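Long-range contacts in salmonella typhimurium DB7155 bacteriophage DET7 tailspike (PDB 2V5I), which probably recognises the Salmonella O-antigen as its host receptor and hydrolyses it, as a trimeric beta-helical tailspike: residues A[96-101]-A[118-123]; A[361-366]-A[386-391]; A[471-476]-A[486-491]; A[540-545]-A[554-559]. All coordinates share one frame; numbering follows the deposited sequence.

Interaction 1 of 4, residues A[96-101]-A[118-123]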
# COMPACT_ATOMS: atom_id res chain seq x y z
N THR A 96 -3.83 40.87 11.39
CA THR A 96 -4.79 39.78 11.54
C THR A 96 -5.79 39.98 10.37
O THR A 96 -6.54 40.96 10.37
CB THR A 96 -5.53 39.85 12.89
OG1 THR A 96 -4.60 39.61 13.97
CG2 THR A 96 -6.62 38.84 12.99
N PRO A 97 -5.72 39.14 9.35
CA PRO A 97 -6.49 39.37 8.14
C PRO A 97 -7.97 38.98 8.27
O PRO A 97 -8.35 38.23 9.18
CB PRO A 97 -5.80 38.43 7.13
CG PRO A 97 -5.27 37.39 7.95
CD PRO A 97 -4.92 37.91 9.26
N TRP A 98 -8.84 39.46 7.36
CA TRP A 98 -10.19 38.97 7.21
C TRP A 98 -10.11 37.63 6.46
O TRP A 98 -9.49 37.53 5.39
CB TRP A 98 -11.04 39.91 6.39
CG TRP A 98 -11.30 41.21 7.09
CD1 TRP A 98 -10.61 42.35 6.94
CD2 TRP A 98 -12.31 41.46 8.06
NE1 TRP A 98 -11.14 43.36 7.78
CE2 TRP A 98 -12.17 42.82 8.47
CE3 TRP A 98 -13.30 40.69 8.63
CZ2 TRP A 98 -13.00 43.39 9.42
CZ3 TRP A 98 -14.14 41.28 9.61
CH2 TRP A 98 -13.98 42.60 9.98
N VAL A 99 -10.77 36.63 7.00
CA VAL A 99 -10.78 35.30 6.37
C VAL A 99 -12.19 34.75 6.23
O VAL A 99 -13.09 35.12 6.97
CB VAL A 99 -9.93 34.30 7.19
CG1 VAL A 99 -8.53 34.75 7.23
CG2 VAL A 99 -10.49 34.02 8.55
N ILE A 100 -12.37 33.86 5.24
CA ILE A 100 -13.56 33.02 5.16
C ILE A 100 -13.28 31.62 5.72
O ILE A 100 -12.12 31.24 5.94
CB ILE A 100 -14.15 32.93 3.73
CG1 ILE A 100 -13.12 32.35 2.77
CG2 ILE A 100 -14.68 34.28 3.29
CD1 ILE A 100 -13.68 31.86 1.45
N PHE A 101 -14.38 30.95 6.10
CA PHE A 101 -14.34 29.67 6.78
C PHE A 101 -15.48 28.79 6.28
O PHE A 101 -16.50 28.61 6.97
CB PHE A 101 -14.40 29.88 8.30
CG PHE A 101 -13.97 28.70 9.10
CD1 PHE A 101 -12.62 28.47 9.36
CD2 PHE A 101 -14.88 27.80 9.60
CE1 PHE A 101 -12.22 27.39 10.15
CE2 PHE A 101 -14.47 26.71 10.39
CZ PHE A 101 -13.14 26.52 10.66
N ALA A 118 -21.05 35.10 5.19
CA ALA A 118 -21.37 35.33 6.59
C ALA A 118 -20.34 34.76 7.57
O ALA A 118 -20.39 35.06 8.78
CB ALA A 118 -22.73 34.76 6.90
N THR A 119 -19.43 33.90 7.10
CA THR A 119 -18.36 33.36 7.95
C THR A 119 -17.19 34.34 8.11
O THR A 119 -16.27 34.10 8.90
CB THR A 119 -17.77 32.02 7.39
OG1 THR A 119 -17.04 32.27 6.18
CG2 THR A 119 -18.87 30.98 7.21
N LEU A 120 -17.25 35.45 7.41
CA LEU A 120 -16.14 36.42 7.35
C LEU A 120 -15.84 36.91 8.76
O LEU A 120 -16.73 37.32 9.51
CB LEU A 120 -16.47 37.61 6.43
CG LEU A 120 -15.31 38.55 6.11
CD1 LEU A 120 -14.33 37.89 5.15
CD2 LEU A 120 -15.83 39.86 5.54
N LYS A 121 -14.57 36.78 9.15
CA LYS A 121 -14.09 37.24 10.45
C LYS A 121 -12.60 37.55 10.38
O LYS A 121 -11.92 37.13 9.43
CB LYS A 121 -14.37 36.19 11.54
CG LYS A 121 -13.58 34.88 11.37
CD LYS A 121 -13.76 33.89 12.53
CE LYS A 121 -13.09 32.53 12.16
NZ LYS A 121 -12.85 31.59 13.32
N GLN A 122 -12.07 38.25 11.38
CA GLN A 122 -10.62 38.49 11.47
C GLN A 122 -9.98 37.38 12.30
O GLN A 122 -10.41 37.08 13.43
CB GLN A 122 -10.31 39.90 12.05
CG GLN A 122 -10.66 41.02 11.11
CD GLN A 122 -10.42 42.42 11.67
OE1 GLN A 122 -10.67 42.69 12.86
NE2 GLN A 122 -9.84 43.29 10.85
N SER A 123 -9.01 36.65 11.70
CA SER A 123 -8.35 35.59 12.40
C SER A 123 -6.97 35.35 11.78
O SER A 123 -6.81 35.42 10.57
CB SER A 123 -9.12 34.27 12.31
OG SER A 123 -8.45 33.22 13.02
O HOH W 1 -7.36 43.11 8.93
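W98 and Q122 meet on one face of a short two-stranded antiparallel pair, where they form a non-hydrogen-bonded pair. The aliphatic part of Q122 lies over the indole. Its CG stands 3.4 Å from the centroid of the W98 six-membered ring, almost on the ring normal, which makes a CH-pi contact. With W98 CG anti to the carbonyl carbon (chi1 -68°), the indole lies under this chain. The amide plane of Q122 is turned 30° from the ring. Its NE2 comes within 3.3 Å of W98 NE1, but both are donors and do not bond. A water donates to T96 O and weakly accepts from Q122 NE2. L120 CG comes obliquely to W98 CE3, 3.9 Å away. The opposite face carries V99 and K121. Their backbones bond twice, and the V99 N to K121 O bond is short at 2.7 Å and nearly straight. K121 NZ pairs with E126 and at most weakly attracts the F101 ring. Beyond the strands, F101 N donates to T119 OG1 at 3.0 Å, and the same hydroxyl also bonds V116 O. Strands 98-99 and 121-122 thus form a small ribbon within an excursion between strands 85-92 and 156-161 of the beta-helix. Helix 113-117 lies in the connection between them, and helices 132-137, 141-144 and 147-150 follow in sequence.

Interaction 2 of 4, residues A[361-366]-A[386-391]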
# COMPACT_ATOMS: atom_id res chain seq x y z
N ALA A 361 -8.12 12.48 -14.87
CA ALA A 361 -6.86 12.25 -15.51
C ALA A 361 -7.00 12.54 -16.98
O ALA A 361 -7.54 11.74 -17.75
CB ALA A 361 -6.42 10.79 -15.28
N HIS A 362 -6.43 13.66 -17.40
CA HIS A 362 -6.38 14.02 -18.80
C HIS A 362 -5.07 13.51 -19.37
O HIS A 362 -4.14 14.27 -19.72
CB HIS A 362 -6.52 15.54 -18.95
CG HIS A 362 -6.84 15.96 -20.34
ND1 HIS A 362 -7.58 17.09 -20.61
CD2 HIS A 362 -6.51 15.42 -21.53
CE1 HIS A 362 -7.70 17.21 -21.92
NE2 HIS A 362 -7.08 16.21 -22.50
N THR A 363 -5.00 12.17 -19.45
CA THR A 363 -3.77 11.45 -19.66
C THR A 363 -3.90 10.49 -20.82
O THR A 363 -5.02 10.08 -21.19
CB THR A 363 -3.36 10.64 -18.42
OG1 THR A 363 -4.46 9.77 -18.06
CG2 THR A 363 -3.08 11.59 -17.27
N TYR A 364 -2.74 10.19 -21.38
CA TYR A 364 -2.56 9.35 -22.56
C TYR A 364 -1.45 8.36 -22.34
O TYR A 364 -0.38 8.74 -21.90
CB TYR A 364 -2.19 10.24 -23.77
CG TYR A 364 -3.19 11.32 -24.01
CD1 TYR A 364 -3.16 12.49 -23.25
CD2 TYR A 364 -4.19 11.17 -24.94
CE1 TYR A 364 -4.10 13.46 -23.41
CE2 TYR A 364 -5.16 12.16 -25.09
CZ TYR A 364 -5.08 13.31 -24.35
OH TYR A 364 -6.01 14.31 -24.52
N ASN A 365 -1.68 7.09 -22.67
CA ASN A 365 -0.64 6.04 -22.53
C ASN A 365 -0.04 5.95 -21.14
O ASN A 365 1.21 5.78 -20.96
CB ASN A 365 0.48 6.24 -23.56
CG ASN A 365 1.42 5.00 -23.67
OD1 ASN A 365 0.95 3.86 -23.79
ND2 ASN A 365 2.74 5.24 -23.68
N ARG A 366 -0.95 6.06 -20.15
CA ARG A 366 -0.55 5.94 -18.74
C ARG A 366 -1.20 4.72 -18.12
O ARG A 366 -2.29 4.34 -18.51
CB ARG A 366 -1.02 7.19 -17.97
CG ARG A 366 -0.54 7.30 -16.51
CD ARG A 366 -0.54 8.75 -15.99
NE ARG A 366 0.48 9.57 -16.71
CZ ARG A 366 0.69 10.86 -16.58
NH1 ARG A 366 0.03 11.54 -15.70
NH2 ARG A 366 1.64 11.41 -17.33
N ILE A 386 -14.90 9.17 -11.75
CA ILE A 386 -13.58 8.77 -12.18
C ILE A 386 -13.54 9.07 -13.70
O ILE A 386 -14.31 8.48 -14.45
CB ILE A 386 -13.38 7.25 -11.92
CG1 ILE A 386 -13.49 6.91 -10.42
CG2 ILE A 386 -12.09 6.76 -12.51
CD1 ILE A 386 -13.84 5.41 -10.17
N ILE A 387 -12.65 9.94 -14.13
CA ILE A 387 -12.56 10.39 -15.53
C ILE A 387 -11.14 10.16 -16.02
O ILE A 387 -10.18 10.56 -15.35
CB ILE A 387 -12.85 11.88 -15.60
CG1 ILE A 387 -14.29 12.15 -15.16
CG2 ILE A 387 -12.54 12.42 -17.02
CD1 ILE A 387 -14.48 13.50 -14.43
N ILE A 388 -10.99 9.44 -17.13
CA ILE A 388 -9.74 9.29 -17.83
C ILE A 388 -10.03 9.65 -19.27
O ILE A 388 -10.92 9.09 -19.87
CB ILE A 388 -9.16 7.85 -17.76
CG1 ILE A 388 -8.99 7.41 -16.29
CG2 ILE A 388 -7.84 7.77 -18.51
CD1 ILE A 388 -8.55 5.96 -16.14
N ILE A 389 -9.25 10.56 -19.85
CA ILE A 389 -9.56 11.08 -21.20
C ILE A 389 -8.96 10.25 -22.32
O ILE A 389 -9.65 9.92 -23.27
CB ILE A 389 -9.04 12.52 -21.35
CG1 ILE A 389 -9.70 13.43 -20.33
CG2 ILE A 389 -9.24 13.02 -22.79
CD1 ILE A 389 -11.23 13.55 -20.45
N GLY A 390 -7.68 9.89 -22.20
CA GLY A 390 -6.97 9.20 -23.26
C GLY A 390 -6.81 7.71 -23.14
O GLY A 390 -7.58 7.04 -22.42
N ASP A 391 -5.88 7.15 -23.92
CA ASP A 391 -5.71 5.69 -24.09
C ASP A 391 -4.87 5.09 -22.96
O ASP A 391 -3.66 4.98 -23.10
CB ASP A 391 -5.05 5.38 -25.43
CG ASP A 391 -3.68 6.08 -25.62
OD1 ASP A 391 -3.51 7.29 -25.27
OD2 ASP A 391 -2.75 5.40 -26.13
O HOH W 2 -1.27 3.28 -25.32
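The H362 imidazole carries I389 on one face. The fold is the right-handed parallel beta-helix of the P22 tailspike family, and the two segments belong to successive turns. I389 CG1 sits 4.0 Å from the H362 ring centroid, offset toward the rim, in a CH-pi contact. H316 also stacks with this imidazole. Y364 CZ lies at the imidazole edge, in its plane, and the H362 NE2 and Y364 OH atoms hydrogen-bond at 3.0 Å. The Y364 ring has D391 OD1 at its own edge, while G390 CA approaches it obliquely, 3.8 Å from Y364 CD2. A361 and I388 form a parallel bridge. A361 N donates to I387 O in an almost straight bond, and I389 N returns one to A361 O. The side chains of A361 and I388 share a buried face, with A361 also touching M339 and F368, and I388 touching V394. Beyond the bridge the regular pairing ends, though backbone bonds continue. H362 centres an inverse gamma turn, and the bond from G390 N to T363 O is weak. I402 of the second subunit packs on N365. N365 N donates to D391 O at 2.9 Å and weakly to D391 OD1. A water donates to both N365 OD1 and D391 OD2, at 2.8 Å from N365 OD1 and 2.7 Å from D391 OD2.

Interaction 3 of 4, residues A[471-476]-A[486-491]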
# COMPACT_ATOMS: atom_id res chain seq x y z
N ALA A 471 -28.53 -14.85 -19.02
CA ALA A 471 -27.94 -15.36 -17.77
C ALA A 471 -27.82 -16.88 -17.74
O ALA A 471 -28.53 -17.61 -18.45
CB ALA A 471 -28.78 -14.91 -16.54
N LEU A 472 -26.87 -17.32 -16.90
CA LEU A 472 -26.78 -18.68 -16.41
C LEU A 472 -27.18 -18.58 -14.94
O LEU A 472 -26.56 -17.82 -14.20
CB LEU A 472 -25.33 -19.15 -16.51
CG LEU A 472 -24.97 -20.41 -15.75
CD1 LEU A 472 -25.65 -21.55 -16.40
CD2 LEU A 472 -23.40 -20.61 -15.70
N ARG A 473 -28.26 -19.26 -14.54
CA ARG A 473 -28.80 -19.11 -13.19
C ARG A 473 -29.10 -20.47 -12.60
O ARG A 473 -29.53 -21.40 -13.30
CB ARG A 473 -30.11 -18.30 -13.28
CG ARG A 473 -30.10 -17.04 -14.09
CD ARG A 473 -31.38 -16.17 -13.82
NE ARG A 473 -31.31 -15.57 -12.48
CZ ARG A 473 -32.34 -15.06 -11.80
NH1 ARG A 473 -33.57 -15.07 -12.29
NH2 ARG A 473 -32.13 -14.55 -10.58
N SER A 474 -28.82 -20.62 -11.31
CA SER A 474 -29.20 -21.80 -10.53
C SER A 474 -30.26 -21.38 -9.49
O SER A 474 -30.16 -20.32 -8.87
CB SER A 474 -27.96 -22.35 -9.84
OG SER A 474 -28.29 -23.49 -9.08
N HIS A 475 -31.26 -22.25 -9.27
CA HIS A 475 -32.41 -21.95 -8.40
C HIS A 475 -32.58 -23.17 -7.50
O HIS A 475 -32.53 -24.30 -7.98
CB HIS A 475 -33.67 -21.88 -9.23
CG HIS A 475 -33.74 -20.78 -10.22
ND1 HIS A 475 -34.51 -19.65 -10.00
CD2 HIS A 475 -33.26 -20.67 -11.48
CE1 HIS A 475 -34.43 -18.86 -11.07
NE2 HIS A 475 -33.66 -19.46 -11.98
N LEU A 476 -32.82 -22.96 -6.21
CA LEU A 476 -33.12 -24.13 -5.39
C LEU A 476 -34.48 -24.74 -5.71
O LEU A 476 -35.42 -24.02 -6.10
CB LEU A 476 -32.94 -23.81 -3.91
CG LEU A 476 -33.85 -22.86 -3.20
CD1 LEU A 476 -35.26 -23.44 -2.92
CD2 LEU A 476 -33.19 -22.44 -1.86
N TRP A 486 -32.16 -26.41 -9.88
CA TRP A 486 -32.31 -26.37 -11.33
C TRP A 486 -31.49 -25.26 -11.96
O TRP A 486 -31.35 -24.19 -11.35
CB TRP A 486 -33.76 -26.30 -11.76
CG TRP A 486 -34.58 -25.12 -11.36
CD1 TRP A 486 -35.29 -25.00 -10.22
CD2 TRP A 486 -35.01 -24.04 -12.21
NE1 TRP A 486 -36.07 -23.88 -10.24
CE2 TRP A 486 -35.88 -23.23 -11.44
CE3 TRP A 486 -34.66 -23.63 -13.49
CZ2 TRP A 486 -36.51 -22.10 -11.97
CZ3 TRP A 486 -35.26 -22.50 -13.99
CH2 TRP A 486 -36.16 -21.72 -13.22
N THR A 487 -31.00 -25.53 -13.16
CA THR A 487 -30.09 -24.60 -13.88
C THR A 487 -30.85 -24.11 -15.13
O THR A 487 -31.51 -24.88 -15.82
CB THR A 487 -28.83 -25.31 -14.28
OG1 THR A 487 -28.16 -25.79 -13.07
CG2 THR A 487 -27.84 -24.39 -14.96
N GLU A 488 -30.70 -22.83 -15.44
CA GLU A 488 -31.29 -22.30 -16.67
C GLU A 488 -30.31 -21.42 -17.42
O GLU A 488 -29.45 -20.74 -16.83
CB GLU A 488 -32.55 -21.54 -16.46
CG GLU A 488 -32.48 -20.46 -15.50
CD GLU A 488 -33.73 -19.54 -15.42
OE1 GLU A 488 -34.77 -19.68 -16.12
OE2 GLU A 488 -33.65 -18.62 -14.56
N LEU A 489 -30.52 -21.39 -18.74
CA LEU A 489 -29.83 -20.52 -19.66
C LEU A 489 -30.95 -19.65 -20.25
O LEU A 489 -31.91 -20.18 -20.80
CB LEU A 489 -29.23 -21.39 -20.78
CG LEU A 489 -28.15 -20.88 -21.65
CD1 LEU A 489 -26.94 -20.65 -20.76
CD2 LEU A 489 -27.92 -22.00 -22.71
N THR A 490 -30.83 -18.34 -20.06
CA THR A 490 -31.88 -17.38 -20.47
C THR A 490 -31.39 -16.32 -21.44
O THR A 490 -30.19 -16.06 -21.58
CB THR A 490 -32.49 -16.64 -19.25
OG1 THR A 490 -31.61 -15.61 -18.81
CG2 THR A 490 -32.81 -17.57 -18.08
N ALA A 491 -32.38 -15.69 -22.09
CA ALA A 491 -32.13 -14.63 -23.07
C ALA A 491 -33.23 -13.56 -22.92
O ALA A 491 -34.43 -13.88 -22.75
CB ALA A 491 -32.15 -15.16 -24.51
O HOH W 3 -34.87 -16.39 -14.17
O HOH W 4 -28.80 -25.66 -10.42
O HOH W 5 -37.90 -22.92 -8.01
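H475 faces W486 across an antiparallel hydrogen-bonded pair. Its CB lies over the indole face, 3.5 Å from the centroid of the W486 five-membered ring. H475 CG lies 3.5 Å from W486 CZ2, and H475 CD2 is equally close to W486 CH2. H475 ND1 is 3.7 Å from W486 CZ2, while CE1 lies over one face of the R473 guanidinium. The imidazole and the six-membered ring form an offset stack, with centroids 3.8 Å apart and planes 6° from parallel. W486 CG sits between the backbone N and the carbonyl carbon (chi1 62°), which brings the indole toward H475. At the far tip of the imidazole, H475 NE2 donates to E488 OE2 at 2.7 Å. OE2 lies near the imidazole plane, but the donor approaches from above the carboxylate plane. R473 NH1 is 4.2 Å from E488 OE2, beyond a salt bridge, and a water donating to OE2 links them. R473 NE pairs with E455, while E488 OE1 bonds S501. The hairpin's other face meets neighbouring subunits. There T487 OG1 bonds T490 O of the third subunit. E488, accepting from H475 NE2, would probably favour a protonated imidazole.

Interaction 4 of 4, residues A[540-545]-A[554-559]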
# COMPACT_ATOMS: atom_id res chain seq x y z
N ALA A 540 -49.39 -29.32 -34.14
CA ALA A 540 -48.39 -30.40 -34.19
C ALA A 540 -47.01 -29.84 -33.91
O ALA A 540 -46.75 -28.64 -34.18
CB ALA A 540 -48.38 -31.03 -35.55
N LEU A 541 -46.13 -30.72 -33.39
CA LEU A 541 -44.71 -30.40 -33.25
C LEU A 541 -43.96 -30.74 -34.52
O LEU A 541 -44.00 -31.88 -34.99
CB LEU A 541 -44.12 -31.16 -32.08
CG LEU A 541 -42.70 -30.77 -31.69
CD1 LEU A 541 -42.65 -29.33 -31.14
CD2 LEU A 541 -42.09 -31.78 -30.67
N TRP A 542 -43.24 -29.73 -35.03
CA TRP A 542 -42.39 -29.84 -36.21
C TRP A 542 -40.95 -29.45 -35.88
O TRP A 542 -40.67 -28.68 -34.95
CB TRP A 542 -42.91 -28.89 -37.27
CG TRP A 542 -44.17 -29.31 -37.96
CD1 TRP A 542 -45.45 -29.29 -37.44
CD2 TRP A 542 -44.28 -29.81 -39.30
NE1 TRP A 542 -46.33 -29.73 -38.40
CE2 TRP A 542 -45.64 -30.07 -39.54
CE3 TRP A 542 -43.35 -30.07 -40.32
CZ2 TRP A 542 -46.11 -30.55 -40.76
CZ3 TRP A 542 -43.82 -30.55 -41.55
CH2 TRP A 542 -45.17 -30.83 -41.73
N ALA A 543 -40.02 -29.99 -36.67
CA ALA A 543 -38.61 -29.62 -36.64
C ALA A 543 -38.24 -28.95 -37.95
O ALA A 543 -38.55 -29.46 -39.04
CB ALA A 543 -37.70 -30.85 -36.45
N LEU A 544 -37.54 -27.83 -37.85
CA LEU A 544 -36.84 -27.18 -38.95
C LEU A 544 -35.36 -27.52 -38.83
O LEU A 544 -34.73 -27.23 -37.82
CB LEU A 544 -37.04 -25.67 -38.87
CG LEU A 544 -36.26 -24.82 -39.90
CD1 LEU A 544 -36.64 -25.17 -41.32
CD2 LEU A 544 -36.54 -23.34 -39.61
N ILE A 545 -34.82 -28.22 -39.84
CA ILE A 545 -33.50 -28.81 -39.76
C ILE A 545 -32.66 -28.33 -40.96
O ILE A 545 -33.14 -28.37 -42.09
CB ILE A 545 -33.58 -30.34 -39.79
CG1 ILE A 545 -34.22 -30.81 -38.49
CG2 ILE A 545 -32.19 -30.97 -39.97
CD1 ILE A 545 -34.60 -32.22 -38.43
N ARG A 554 -38.29 -29.53 -43.29
CA ARG A 554 -39.24 -29.53 -42.20
C ARG A 554 -39.80 -30.93 -42.02
O ARG A 554 -40.25 -31.58 -42.98
CB ARG A 554 -40.41 -28.57 -42.50
CG ARG A 554 -39.97 -27.12 -42.60
CD ARG A 554 -41.02 -26.20 -43.26
NE ARG A 554 -40.45 -24.87 -43.46
CZ ARG A 554 -40.38 -23.92 -42.53
NH1 ARG A 554 -40.89 -24.10 -41.31
NH2 ARG A 554 -39.81 -22.75 -42.85
N MET A 555 -39.74 -31.41 -40.78
CA MET A 555 -40.19 -32.73 -40.40
C MET A 555 -41.21 -32.68 -39.28
O MET A 555 -40.98 -32.08 -38.21
CB MET A 555 -39.00 -33.56 -39.88
CG MET A 555 -37.86 -33.68 -40.86
SD MET A 555 -36.65 -34.92 -40.39
CE MET A 555 -35.27 -34.50 -41.45
N LYS A 556 -42.35 -33.34 -39.49
CA LYS A 556 -43.37 -33.46 -38.48
C LYS A 556 -43.05 -34.56 -37.50
O LYS A 556 -42.81 -35.69 -37.91
CB LYS A 556 -44.71 -33.72 -39.11
CG LYS A 556 -45.85 -33.63 -38.19
CD LYS A 556 -47.12 -33.88 -38.94
CE LYS A 556 -48.31 -33.82 -38.06
NZ LYS A 556 -49.49 -34.33 -38.83
N LEU A 557 -43.04 -34.22 -36.21
CA LEU A 557 -42.60 -35.15 -35.14
C LEU A 557 -43.74 -35.77 -34.36
O LEU A 557 -43.59 -36.84 -33.79
CB LEU A 557 -41.66 -34.46 -34.17
CG LEU A 557 -40.39 -33.78 -34.73
CD1 LEU A 557 -39.39 -33.46 -33.60
CD2 LEU A 557 -39.74 -34.64 -35.77
N SER A 558 -44.86 -35.04 -34.26
CA SER A 558 -46.03 -35.61 -33.57
C SER A 558 -46.95 -36.27 -34.56
O SER A 558 -46.75 -36.18 -35.77
CB SER A 558 -46.71 -34.54 -32.77
OG SER A 558 -47.13 -33.47 -33.58
N VAL A 559 -47.94 -36.99 -34.05
CA VAL A 559 -48.83 -37.79 -34.89
C VAL A 559 -50.13 -37.03 -34.96
O VAL A 559 -51.05 -37.29 -34.17
CB VAL A 559 -48.99 -39.27 -34.38
CG1 VAL A 559 -49.09 -39.40 -32.87
CG2 VAL A 559 -50.19 -39.97 -35.08
OXT VAL A 559 -50.24 -36.10 -35.78
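W542 lies against K556 at a non-hydrogen-bonded pair of an antiparallel hairpin. This part is closely packed. K556 CB stands 3.7 Å from the centroid of the W542 six-membered ring, over its centre, and W542 CE3 is 3.5 Å from K556 N. K556 CG is anti to its backbone N (chi1 -170°), and the extended chain beyond it carries K556 CE to 3.8 Å from A540 CB. The ends of the long side chains on this face are looser. The lysine tip makes a long salt bridge with the C-terminal carboxylate of V559. R554 is also partly exposed. It runs beside L544, whose CD1 lies over the centre of the guanidinium face. NH2 of R554 bonds D523 and L521, and NH1 bonds Y535.

The opposite face is the more buried. I545 CD1 meets M555 CE at 3.8 Å, the two side chains crossing at about a right angle. A543 CB and L541 CD2 both touch L557 CD1. Past strand 552-556, L557 N donates to L541 O at 2.8 Å. S558 OG then accepts from L541 N at 2.9 Å, which ties the chain end back to strand 540-546. The main-chain oxygens of L557 from the three subunits bind a sodium ion. M555 and L557 pack on the second subunit, while L541 and S558 pack on the third. Within the chain, strand 540-546 lies between 552-556 and 531-537, and M532 of the latter touches A543 and I545.

How the interactions relate
The four contacts follow one another along the chain without interleaving. Interaction 1 lies in an excursion from the beta-helix, and interaction 2 joins neighbouring strands of the helix itself, with centres 39 Å apart. Interactions 3 and 4 lie in separate antiparallel sheets near the C-terminal end, 27 Å apart between centres. Interactions 1 and 4 are farthest apart, at 87 Å between centres. None touches another. No other subunit reaches the two segments of interaction 1. Interaction 2 meets the second subunit, and interactions 3 and 4 meet both other copies. The series thus runs from the probable sugar-binding and hydrolysing domain into the intertwined C-terminal region that probably helps hold the trimer together.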